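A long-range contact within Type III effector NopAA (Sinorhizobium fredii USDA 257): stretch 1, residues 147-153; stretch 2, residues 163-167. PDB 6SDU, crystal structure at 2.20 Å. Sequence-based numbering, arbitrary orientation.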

# COMPACT_ATOMS: atom_id res chain seq x y z
N ALA A 147 -7.52 -8.29 17.63
CA ALA A 147 -7.72 -7.26 16.62
C ALA A 147 -6.90 -6.03 16.98
O ALA A 147 -6.80 -5.67 18.15
N ALA A 148 -6.29 -5.39 15.98
CA ALA A 148 -5.58 -4.14 16.23
C ALA A 148 -6.60 -3.10 16.68
O ALA A 148 -7.75 -3.12 16.24
N ILE A 149 -6.20 -2.22 17.60
CA ILE A 149 -7.10 -1.21 18.15
C ILE A 149 -6.94 0.08 17.36
O ILE A 149 -5.85 0.69 17.38
N PRO A 150 -7.99 0.57 16.70
CA PRO A 150 -7.90 1.84 15.97
C PRO A 150 -7.70 3.01 16.92
O PRO A 150 -8.22 3.03 18.04
N VAL A 151 -6.94 3.99 16.45
CA VAL A 151 -6.78 5.23 17.21
C VAL A 151 -7.87 6.25 16.86
O VAL A 151 -8.19 7.11 17.68
N TYR A 152 -8.41 6.19 15.64
CA TYR A 152 -9.55 7.00 15.22
C TYR A 152 -10.44 6.12 14.36
O TYR A 152 -9.94 5.30 13.59
N SER A 153 -11.76 6.30 14.49
CA SER A 153 -12.74 5.51 13.76
C SER A 153 -13.59 6.39 12.86
O SER A 153 -13.87 7.56 13.18
N ASN A 163 -10.71 3.85 8.90
CA ASN A 163 -10.29 3.59 10.27
C ASN A 163 -8.77 3.75 10.33
O ASN A 163 -8.07 3.28 9.42
N VAL A 164 -8.28 4.48 11.34
CA VAL A 164 -6.87 4.87 11.45
C VAL A 164 -6.18 4.07 12.54
O VAL A 164 -6.70 3.93 13.66
N PHE A 165 -4.99 3.56 12.23
CA PHE A 165 -4.19 2.75 13.13
C PHE A 165 -2.79 3.33 13.26
O PHE A 165 -2.28 3.96 12.32
N GLU A 166 -2.17 3.12 14.43
CA GLU A 166 -0.85 3.66 14.71
C GLU A 166 0.10 2.59 15.25
O GLU A 166 -0.25 1.88 16.19
N GLY A 167 1.30 2.55 14.69
CA GLY A 167 2.30 1.59 15.08
C GLY A 167 3.69 2.07 14.71
O GLY A 167 3.89 3.21 14.29

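Backbone hydrogen bonds hold the two stretches together, and the side chains pack around them. Tyr152 and Val164 form an antiparallel, hydrogen-bonded pair. Val164 N donates to Tyr152 O at 2.9 Å with a nearly straight angle of 174°. Val164 O accepts from Val151 N at 2.8 Å. The same Val164 O also receives a weak bond from Tyr152 N at 3.5 Å. One carbonyl thus serves two successive amides of stretch 1.

The apolar contacts fall into two groups. The first is centred on Val164. Its side chain lies on the same face of the sheet as that of Tyr152, as expected for a paired position. Val164 is in the t rotamer and Tyr152 in m. Tyr152 CB and Val164 CB are 4.1 Å apart, and Val164 CB sits at the edge of the tyrosine ring, near its plane. Val151 points toward stretch 2 in the m rotamer. Val151 CG2 meets Val164 CG1 at 3.9 Å. The other methyl, Val151 CG1, lies 3.9 Å from Glu166 CB.

The second group surrounds the Phe165 ring. The CA-to-CB bond of Phe165 points away from stretch 1, but with chi1 at -61° (m) and chi2 at 82° the ring comes back to it. Pro150 points sideways and covers one face of the ring. Pro150 CB is 4.3 Å from the centroid of the Phe165 ring and 24° off the normal, a CH-pi contact. Pro150 CG also packs against Phe165 CE2 at 3.8 Å. The proline ring has a C-gamma exo pucker. Ala148 points toward stretch 2 and places Ala148 CB 3.9 Å from Phe165 CD2. Ala148 O lies at the ring edge, 3.6 Å from Phe165 CE2. Ile149 (chi1 m, chi2 t) points away, and its side chain makes no contact with stretch 2.

No polar side chain forms a hydrogen bond across the two stretches. Asn163, chi1 m, starts sideways, yet its end comes nearer: Asn163 OD1 is 3.4 Å from Ser153 CA and 3.8 Å from Ser153 CB. Asn163 OD1 is hydrogen-bonded to a residue just outside the two stretches, and Asn163 ND2 elsewhere in the structure. Ser153, also m, points away overall. Glu166 is extended, with chi1 and chi2 both t and chi3 at 180°; its OE1 finds a partner elsewhere in the structure.

One water bridges the backbones beyond the direct bonds. The water O donates to Ile149 O at 2.6 Å and accepts from Glu166 N at 2.9 Å.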

# COMPACT_ATOMS: atom_id res chain seq x y z
CB ALA A 147 -9.21 -6.87 16.55
CB ALA A 148 -4.85 -3.65 14.98
CB ILE A 149 -6.84 -0.95 19.64
CG1 ILE A 149 -7.03 -2.24 20.44
CG2 ILE A 149 -7.77 0.19 20.13
CD1 ILE A 149 -6.49 -2.16 21.86
CB PRO A 150 -9.27 1.97 15.28
CG PRO A 150 -9.98 0.67 15.48
CD PRO A 150 -9.32 -0.07 16.61
CB VAL A 151 -5.36 5.82 17.02
CG1 VAL A 151 -4.33 4.83 17.57
CG2 VAL A 151 -5.09 6.12 15.56
CB TYR A 152 -9.15 8.24 14.41
CG TYR A 152 -8.20 9.21 15.11
CD1 TYR A 152 -8.69 10.26 15.89
CD2 TYR A 152 -6.82 9.07 15.00
CE1 TYR A 152 -7.83 11.14 16.53
CE2 TYR A 152 -5.95 9.94 15.64
CZ TYR A 152 -6.46 10.97 16.40
OH TYR A 152 -5.61 11.86 17.04
CB SER A 153 -13.65 4.74 14.72
OG SER A 153 -12.98 3.62 15.28
CB ASN A 163 -10.69 2.19 10.73
CG ASN A 163 -12.16 2.09 11.06
OD1 ASN A 163 -12.80 3.09 11.38
ND2 ASN A 163 -12.70 0.86 11.00
CB VAL A 164 -6.75 6.38 11.71
CG1 VAL A 164 -5.28 6.83 11.73
CG2 VAL A 164 -7.51 7.12 10.62
CB PHE A 165 -4.11 1.31 12.65
CG PHE A 165 -5.43 0.64 12.56
CD1 PHE A 165 -6.24 0.83 11.46
CD2 PHE A 165 -5.86 -0.19 13.60
CE1 PHE A 165 -7.48 0.20 11.39
CE2 PHE A 165 -7.09 -0.82 13.54
CZ PHE A 165 -7.90 -0.64 12.43
CB GLU A 166 -0.90 4.82 15.70
CG GLU A 166 0.47 5.46 15.94
CD GLU A 166 0.49 6.43 17.13
OE1 GLU A 166 1.56 7.01 17.40
OE2 GLU A 166 -0.56 6.60 17.79
O HOH W 1 -3.72 1.14 15.92